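Side-chain contacts in KLLA0F20702p (Kluyveromyces lactis, PDB 5Y5A), which is the yeast telomerase subunit Est1, here its N-terminal part, and probably helps recruit telomerase to telomeres by binding Cdc13: residues 225-230 and 235-240; 149-154 and 183-188; 427-432 and 447-452. One frame throughout, in Å; residues are numbered along the deposited sequence.

Contact 1: residues 225-230 and 235-240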
loop_
_atom_site.group_PDB
_atom_site.type_symbol
_atom_site.label_atom_id
_atom_site.label_comp_id
_atom_site.label_asym_id
_atom_site.label_seq_id
_atom_site.Cartn_x
_atom_site.Cartn_y
_atom_site.Cartn_z
ATOM N N ASP A 225 -1.763 10.123 -2.841
ATOM C CA ASP A 225 -2.014 9.947 -1.416
ATOM C C ASP A 225 -3.456 10.291 -1.082
ATOM O O ASP A 225 -4.121 9.571 -0.338
ATOM C CB ASP A 225 -1.063 10.808 -0.585
ATOM C CG ASP A 225 0.308 10.182 -0.439
ATOM O OD1 ASP A 225 0.646 9.290 -1.247
ATOM O OD2 ASP A 225 1.047 10.586 0.484
ATOM N N ILE A 226 -3.942 11.392 -1.645
ATOM C CA ILE A 226 -5.312 11.799 -1.400
ATOM C C ILE A 226 -6.278 10.783 -2.007
ATOM O O ILE A 226 -7.261 10.405 -1.372
ATOM C CB ILE A 226 -5.586 13.196 -1.954
ATOM C CG1 ILE A 226 -4.630 14.199 -1.307
ATOM C CG2 ILE A 226 -7.019 13.598 -1.673
ATOM C CD1 ILE A 226 -4.708 15.593 -1.901
ATOM N N ALA A 227 -5.980 10.319 -3.219
ATOM C CA ALA A 227 -6.796 9.290 -3.864
ATOM C C ALA A 227 -6.891 8.013 -3.014
ATOM O O ALA A 227 -7.974 7.454 -2.851
ATOM C CB ALA A 227 -6.243 8.969 -5.242
ATOM N N SER A 228 -5.757 7.560 -2.480
ATOM C CA SER A 228 -5.712 6.400 -1.587
ATOM C C SER A 228 -6.493 6.633 -0.306
ATOM O O SER A 228 -7.066 5.716 0.266
ATOM C CB SER A 228 -4.270 6.054 -1.216
ATOM O OG SER A 228 -3.538 5.637 -2.346
ATOM N N THR A 229 -6.485 7.866 0.169
ATOM C CA THR A 229 -7.139 8.151 1.426
ATOM C C THR A 229 -8.657 7.993 1.280
ATOM O O THR A 229 -9.280 7.292 2.071
ATOM C CB THR A 229 -6.758 9.558 1.930
ATOM O OG1 THR A 229 -5.355 9.574 2.222
ATOM C CG2 THR A 229 -7.526 9.920 3.189
ATOM N N ILE A 230 -9.245 8.587 0.246
ATOM C CA ILE A 230 -10.706 8.588 0.137
ATOM C C ILE A 230 -11.312 7.247 -0.309
ATOM O O ILE A 230 -12.464 6.954 0.019
ATOM C CB ILE A 230 -11.199 9.699 -0.821
ATOM C CG1 ILE A 230 -10.682 9.485 -2.245
ATOM C CG2 ILE A 230 -10.788 11.071 -0.300
ATOM C CD1 ILE A 230 -11.280 10.457 -3.262
ATOM N N GLY A 235 -6.667 -0.597 -5.768
ATOM C CA GLY A 235 -5.280 -0.989 -5.913
ATOM C C GLY A 235 -4.482 -0.096 -6.842
ATOM O O GLY A 235 -3.288 0.124 -6.613
ATOM N N GLU A 236 -5.138 0.429 -7.879
ATOM C CA GLU A 236 -4.443 1.161 -8.930
ATOM C C GLU A 236 -3.664 2.358 -8.390
ATOM O O GLU A 236 -2.616 2.718 -8.923
ATOM C CB GLU A 236 -5.430 1.620 -10.004
ATOM C CG GLU A 236 -4.769 2.046 -11.309
ATOM C CD GLU A 236 -4.135 0.884 -12.064
ATOM O OE1 GLU A 236 -4.559 -0.277 -11.860
ATOM O OE2 GLU A 236 -3.216 1.137 -12.875
ATOM N N THR A 237 -4.168 2.962 -7.320
ATOM C CA THR A 237 -3.487 4.093 -6.709
ATOM C C THR A 237 -2.120 3.701 -6.156
ATOM O O THR A 237 -1.153 4.432 -6.302
ATOM C CB THR A 237 -4.307 4.688 -5.568
ATOM O OG1 THR A 237 -5.675 4.803 -5.974
ATOM C CG2 THR A 237 -3.761 6.052 -5.205
ATOM N N PHE A 238 -2.062 2.548 -5.506
ATOM C CA PHE A 238 -0.804 2.020 -4.981
ATOM C C PHE A 238 0.130 1.656 -6.128
ATOM O O PHE A 238 1.335 1.876 -6.050
ATOM C CB PHE A 238 -1.061 0.793 -4.087
ATOM C CG PHE A 238 -1.850 1.104 -2.847
ATOM C CD1 PHE A 238 -3.239 1.121 -2.878
ATOM C CD2 PHE A 238 -1.206 1.375 -1.647
ATOM C CE1 PHE A 238 -3.972 1.408 -1.732
ATOM C CE2 PHE A 238 -1.931 1.657 -0.499
ATOM C CZ PHE A 238 -3.315 1.676 -0.542
ATOM N N LEU A 239 -0.436 1.103 -7.198
ATOM C CA LEU A 239 0.364 0.732 -8.360
ATOM C C LEU A 239 1.101 1.945 -8.923
ATOM O O LEU A 239 2.304 1.891 -9.195
ATOM C CB LEU A 239 -0.505 0.105 -9.455
ATOM C CG LEU A 239 0.339 -0.369 -10.642
ATOM C CD1 LEU A 239 0.919 -1.757 -10.374
ATOM C CD2 LEU A 239 -0.429 -0.345 -11.948
ATOM N N GLN A 240 0.380 3.043 -9.083
ATOM C CA GLN A 240 0.961 4.230 -9.693
ATOM C C GLN A 240 2.002 4.853 -8.770
ATOM O O GLN A 240 3.014 5.381 -9.228
ATOM C CB GLN A 240 -0.129 5.235 -10.049
ATOM C CG GLN A 240 -1.063 4.750 -11.148
ATOM C CD GLN A 240 -0.339 4.478 -12.466
ATOM O OE1 GLN A 240 0.609 5.180 -12.832
ATOM N NE2 GLN A 240 -0.792 3.455 -13.183
#
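T237 meets A227 and S228 where helices 218-230 and 235-247 turn back on each other. The CB of T237 faces the first helix and lies 3.4 Å from S228 OG. The branch that leads is the methyl: chi1, -44°, puts OG1 beside the backbone N and leaves CG2 anti to it, projecting across the gap. T237 CG2 lies 3.8 Å from A227 CB. The same T237 CG2 is 3.7 Å from S228 N and 4.0 Å from S228 CB.

S228 OG has its own polar company in R241 NH1 and L224 O, to both of which it is hydrogen-bonded. The same oxygen lies over one face of the F238 ring, 4.3 Å above the plane and displaced toward the rim. R241, one turn on from T237, also makes a salt bridge with D225 and a cation-pi contact with F238, so a single guanidinium ties both helices together beside the methyl packing. The close approach is visible in the backbone as well, since the CA atoms of S228 and T237 are 6.0 Å apart. The segment axes come within 9.2 Å at 157°, nearly antiparallel, and four non-helical residues join them. This is a tightly turned helical hairpin, the building unit of tetratricopeptide-like folds, in keeping with the TPR clan to which this region belongs.

Contact 2: residues 149-154 and 183-188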
loop_
_atom_site.group_PDB
_atom_site.type_symbol
_atom_site.label_atom_id
_atom_site.label_comp_id
_atom_site.label_asym_id
_atom_site.label_seq_id
_atom_site.Cartn_x
_atom_site.Cartn_y
_atom_site.Cartn_z
ATOM N N ALA A 149 -20.089 13.209 4.735
ATOM C CA ALA A 149 -20.585 11.957 5.294
ATOM C C ALA A 149 -19.755 10.771 4.815
ATOM O O ALA A 149 -19.879 9.664 5.340
ATOM C CB ALA A 149 -22.048 11.756 4.936
ATOM N N LEU A 150 -18.900 11.007 3.825
ATOM C CA LEU A 150 -18.154 9.925 3.191
ATOM C C LEU A 150 -16.656 10.200 3.148
ATOM O O LEU A 150 -15.845 9.280 3.080
ATOM C CB LEU A 150 -18.667 9.694 1.767
ATOM C CG LEU A 150 -20.173 9.509 1.571
ATOM C CD1 LEU A 150 -20.871 10.840 1.310
ATOM C CD2 LEU A 150 -20.438 8.525 0.447
ATOM N N ILE A 151 -16.305 11.477 3.196
ATOM C CA ILE A 151 -14.945 11.936 2.953
ATOM C C ILE A 151 -14.449 12.728 4.165
ATOM O O ILE A 151 -15.244 13.391 4.830
ATOM C CB ILE A 151 -14.910 12.797 1.657
ATOM C CG1 ILE A 151 -15.215 11.922 0.446
ATOM C CG2 ILE A 151 -13.589 13.472 1.449
ATOM C CD1 ILE A 151 -14.446 10.634 0.432
ATOM N N PRO A 152 -13.145 12.633 4.484
ATOM C CA PRO A 152 -12.589 13.502 5.530
ATOM C C PRO A 152 -12.825 14.976 5.214
ATOM O O PRO A 152 -12.691 15.384 4.063
ATOM C CB PRO A 152 -11.095 13.168 5.514
ATOM C CG PRO A 152 -11.025 11.774 4.971
ATOM C CD PRO A 152 -12.153 11.667 3.976
ATOM N N SER A 153 -13.179 15.758 6.228
ATOM C CA SER A 153 -13.585 17.147 6.041
ATOM C C SER A 153 -12.496 18.032 5.437
ATOM O O SER A 153 -12.785 18.958 4.681
ATOM C CB SER A 153 -14.030 17.729 7.379
ATOM O OG SER A 153 -13.066 17.456 8.380
ATOM N N ASP A 154 -11.245 17.742 5.768
ATOM C CA ASP A 154 -10.125 18.561 5.325
ATOM C C ASP A 154 -9.734 18.293 3.879
ATOM O O ASP A 154 -8.778 18.881 3.376
ATOM C CB ASP A 154 -8.922 18.318 6.225
ATOM C CG ASP A 154 -8.558 16.854 6.306
ATOM O OD1 ASP A 154 -9.147 16.141 7.148
ATOM O OD2 ASP A 154 -7.693 16.411 5.524
ATOM N N ASP A 183 -20.802 6.985 -6.583
ATOM C CA ASP A 183 -20.366 7.426 -7.906
ATOM C C ASP A 183 -19.562 8.718 -7.834
ATOM O O ASP A 183 -18.583 8.892 -8.564
ATOM C CB ASP A 183 -21.570 7.625 -8.831
ATOM C CG ASP A 183 -22.516 6.441 -8.821
ATOM O OD1 ASP A 183 -22.096 5.348 -8.380
ATOM O OD2 ASP A 183 -23.679 6.602 -9.252
ATOM N N CYS A 184 -19.987 9.619 -6.952
ATOM C CA CYS A 184 -19.322 10.904 -6.768
ATOM C C CYS A 184 -17.924 10.740 -6.198
ATOM O O CYS A 184 -16.982 11.382 -6.665
ATOM C CB CYS A 184 -20.139 11.808 -5.848
ATOM S SG CYS A 184 -21.667 12.404 -6.571
ATOM N N VAL A 185 -17.799 9.889 -5.180
ATOM C CA VAL A 185 -16.514 9.653 -4.536
ATOM C C VAL A 185 -15.574 8.924 -5.486
ATOM O O VAL A 185 -14.396 9.272 -5.596
ATOM C CB VAL A 185 -16.670 8.843 -3.231
ATOM C CG1 VAL A 185 -15.315 8.547 -2.624
ATOM C CG2 VAL A 185 -17.541 9.603 -2.239
ATOM N N MET A 186 -16.098 7.917 -6.179
ATOM C CA MET A 186 -15.311 7.202 -7.183
ATOM C C MET A 186 -14.862 8.134 -8.316
ATOM O O MET A 186 -13.749 8.016 -8.822
ATOM C CB MET A 186 -16.105 6.026 -7.757
ATOM C CG MET A 186 -16.384 4.925 -6.752
ATOM S SD MET A 186 -14.891 4.434 -5.873
ATOM C CE MET A 186 -13.993 3.541 -7.138
ATOM N N ALA A 187 -15.729 9.057 -8.712
ATOM C CA ALA A 187 -15.357 10.016 -9.750
ATOM C C ALA A 187 -14.198 10.874 -9.263
ATOM O O ALA A 187 -13.249 11.127 -10.001
ATOM C CB ALA A 187 -16.538 10.885 -10.138
ATOM N N SER A 188 -14.283 11.299 -8.005
ATOM C CA SER A 188 -13.239 12.104 -7.393
ATOM C C SER A 188 -11.933 11.332 -7.331
ATOM O O SER A 188 -10.876 11.855 -7.680
ATOM C CB SER A 188 -13.658 12.550 -5.997
ATOM O OG SER A 188 -14.793 13.395 -6.075
#
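L150 and I151 come down on V185, pinning an irregular linker to helix 179-206 in the TPR-clan part of Est1. The linker runs from helix 113-144 to the short helix 155-158, and V185 takes one of its residues on each methyl.

L150 comes first. It crosses V185 at a slant, with CD2 of L150 4.1 Å from V185 CG2 and its own CB 4.2 Å from the same methyl. I151 follows and approaches end-on: its CD1 and V185 CG1 meet tip to tip at 3.8 Å. The chi1 of V185, 177°, sets CG1 anti to the backbone N and CG2 beside it, which spreads the two methyls toward I151 and L150 respectively. L150 and V185, with M186 next along the helix, also pack against apolar side chains of the bound peptide, probably Cdc13.

Beyond I151 the linker leaves the helix. P152 rests on V517, S153 OG is hydrogen-bonded to D514, and D154 forms a salt bridge with K519, so this end of the linker is held by a region far along the chain. On the helix itself, the carbonyl of C184, the residue before V185, accepts two bonds from S188, nearly a turn further on, whose N and OG reach C184 O from opposite faces of the carbonyl plane, S188 OG at 3.0 Å.

Contact 3: residues 427-432 and 447-452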
loop_
_atom_site.group_PDB
_atom_site.type_symbol
_atom_site.label_atom_id
_atom_site.label_comp_id
_atom_site.label_asym_id
_atom_site.label_seq_id
_atom_site.Cartn_x
_atom_site.Cartn_y
_atom_site.Cartn_z
ATOM N N ARG A 427 0.421 -5.657 16.751
ATOM C CA ARG A 427 -1.011 -5.719 16.423
ATOM C C ARG A 427 -1.221 -6.361 15.061
ATOM O O ARG A 427 -2.116 -7.177 14.864
ATOM C CB ARG A 427 -1.652 -4.330 16.409
ATOM C CG ARG A 427 -1.927 -3.711 17.759
ATOM C CD ARG A 427 -2.713 -2.426 17.576
ATOM N NE ARG A 427 -4.022 -2.666 16.973
ATOM C CZ ARG A 427 -4.660 -1.785 16.207
ATOM N NH1 ARG A 427 -5.854 -2.076 15.702
ATOM N NH2 ARG A 427 -4.102 -0.608 15.943
ATOM N N ILE A 428 -0.373 -5.966 14.125
ATOM C CA ILE A 428 -0.483 -6.392 12.748
ATOM C C ILE A 428 -0.210 -7.894 12.596
ATOM O O ILE A 428 -0.935 -8.595 11.874
ATOM C CB ILE A 428 0.457 -5.545 11.892
ATOM C CG1 ILE A 428 -0.148 -4.150 11.749
ATOM C CG2 ILE A 428 0.725 -6.178 10.545
ATOM C CD1 ILE A 428 0.810 -3.154 11.214
ATOM N N MET A 429 0.802 -8.387 13.305
ATOM C CA MET A 429 1.076 -9.820 13.342
ATOM C C MET A 429 -0.149 -10.605 13.820
ATOM O O MET A 429 -0.583 -11.549 13.168
ATOM C CB MET A 429 2.277 -10.120 14.249
ATOM C CG MET A 429 3.607 -9.516 13.768
ATOM S SD MET A 429 4.988 -9.975 14.852
ATOM C CE MET A 429 6.216 -8.746 14.417
ATOM N N MET A 430 -0.709 -10.193 14.953
ATOM C CA MET A 430 -1.836 -10.896 15.538
ATOM C C MET A 430 -3.078 -10.804 14.666
ATOM O O MET A 430 -3.815 -11.774 14.523
ATOM C CB MET A 430 -2.136 -10.354 16.934
ATOM C CG MET A 430 -0.950 -10.439 17.870
ATOM S SD MET A 430 -0.211 -12.085 17.866
ATOM C CE MET A 430 -1.590 -13.028 18.478
ATOM N N CYS A 431 -3.310 -9.639 14.085
ATOM C CA CYS A 431 -4.469 -9.465 13.222
ATOM C C CYS A 431 -4.341 -10.314 11.967
ATOM O O CYS A 431 -5.330 -10.864 11.473
ATOM C CB CYS A 431 -4.650 -7.998 12.855
ATOM S SG CYS A 431 -5.346 -7.033 14.197
ATOM N N TRP A 432 -3.122 -10.428 11.455
ATOM C CA TRP A 432 -2.879 -11.297 10.310
ATOM C C TRP A 432 -3.131 -12.746 10.689
ATOM O O TRP A 432 -3.862 -13.470 10.003
ATOM C CB TRP A 432 -1.446 -11.143 9.800
ATOM C CG TRP A 432 -1.140 -12.037 8.631
ATOM C CD1 TRP A 432 -1.846 -12.132 7.460
ATOM C CD2 TRP A 432 -0.037 -12.942 8.506
ATOM N NE1 TRP A 432 -1.251 -13.046 6.618
ATOM C CE2 TRP A 432 -0.132 -13.549 7.232
ATOM C CE3 TRP A 432 1.028 -13.295 9.344
ATOM C CZ2 TRP A 432 0.790 -14.494 6.785
ATOM C CZ3 TRP A 432 1.951 -14.226 8.891
ATOM C CH2 TRP A 432 1.820 -14.818 7.626
ATOM N N THR A 447 7.282 -22.890 18.232
ATOM C CA THR A 447 7.804 -22.729 19.588
ATOM C C THR A 447 8.498 -21.379 19.753
ATOM O O THR A 447 8.307 -20.704 20.765
ATOM C CB THR A 447 8.791 -23.864 19.983
ATOM O OG1 THR A 447 9.824 -23.977 18.998
ATOM C CG2 THR A 447 8.062 -25.199 20.114
ATOM N N SER A 448 9.283 -20.979 18.756
ATOM C CA SER A 448 9.980 -19.701 18.826
ATOM C C SER A 448 8.984 -18.547 18.882
ATOM O O SER A 448 9.140 -17.640 19.685
ATOM C CB SER A 448 10.921 -19.527 17.637
ATOM O OG SER A 448 10.195 -19.506 16.427
ATOM N N PHE A 449 7.948 -18.594 18.049
ATOM C CA PHE A 449 6.979 -17.502 18.018
ATOM C C PHE A 449 6.142 -17.457 19.299
ATOM O O PHE A 449 5.941 -16.393 19.874
ATOM C CB PHE A 449 6.061 -17.589 16.783
ATOM C CG PHE A 449 5.046 -16.481 16.731
ATOM C CD1 PHE A 449 5.426 -15.197 16.371
ATOM C CD2 PHE A 449 3.727 -16.701 17.107
ATOM C CE1 PHE A 449 4.502 -14.155 16.364
ATOM C CE2 PHE A 449 2.800 -15.665 17.100
ATOM C CZ PHE A 449 3.190 -14.391 16.731
ATOM N N CYS A 450 5.668 -18.612 19.755
ATOM C CA CYS A 450 4.928 -18.677 21.018
ATOM C C CYS A 450 5.770 -18.222 22.195
ATOM O O CYS A 450 5.283 -17.502 23.066
ATOM C CB CYS A 450 4.405 -20.093 21.270
ATOM S SG CYS A 450 3.051 -20.513 20.165
ATOM N N GLN A 451 7.030 -18.638 22.227
ATOM C CA GLN A 451 7.938 -18.151 23.266
ATOM C C GLN A 451 8.053 -16.619 23.221
ATOM O O GLN A 451 8.006 -15.956 24.259
ATOM C CB GLN A 451 9.324 -18.785 23.122
ATOM C CG GLN A 451 10.312 -18.342 24.192
ATOM C CD GLN A 451 9.937 -18.867 25.571
ATOM O OE1 GLN A 451 9.976 -20.069 25.817
ATOM N NE2 GLN A 451 9.550 -17.963 26.466
ATOM N N SER A 452 8.189 -16.062 22.017
ATOM C CA SER A 452 8.316 -14.610 21.857
ATOM C C SER A 452 7.083 -13.854 22.349
ATOM O O SER A 452 7.202 -12.834 23.016
ATOM C CB SER A 452 8.588 -14.258 20.388
ATOM O OG SER A 452 9.951 -14.478 20.067
#
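F449 projects between M429 and M430, joining helix 447-462 to helix 421-433 within the all-helical fold of the region assigned to the Est1 DNA/RNA binding domain.

The contact across the two segments is sulfur against ring. Both methionines bring SD to the edge of the phenyl ring, close to its plane: M429 SD lies 4.5 Å from CE1 of F449, and M430 SD 4.3 Å from CZ of F449. They arrive differently. M429 is stretched out, with chi2 at -178°, whereas M430 is folded back, with chi2 at -50°, and although its CB does not point at the second helix its sulfur ends up beside the ring.

Aromatic and apolar neighbours complete the setting. F399 meets F449 edge-to-face, L405 lies against M429, and M430 touches F544 as well as an aromatic side chain of the bound peptide.

Hydrogen bonds and salt bridges involve other buried residues of the two segments. S452 OG is hydrogen-bonded to D407, and W432 NE1 to H373. R427 has its charge met by three carboxylates: NE pairs with D500 OD2, NH1 with D485 OD1 and NH2 with E484 OE1.

Contacts 1 and 2 adjoin, with centres 14 Å apart. I230, at the end of helix 218-230, bridges them: its CB is 3.6 Å from I151 CD1, and its CD1 is 4.1 Å from V185 O, so the helical hairpin of contact 1 rests on the linker and helix of contact 2. Contact 3 stands apart, its centre 30 Å from that of contact 1 and 37 Å from that of contact 2; nearest atoms are about 13 Å and 18 Å away. Bound peptide nevertheless reaches both contacts 2 and 3, packing on L150 and V185 in one and on M430 in the other, consistent with a role in recognising Cdc13.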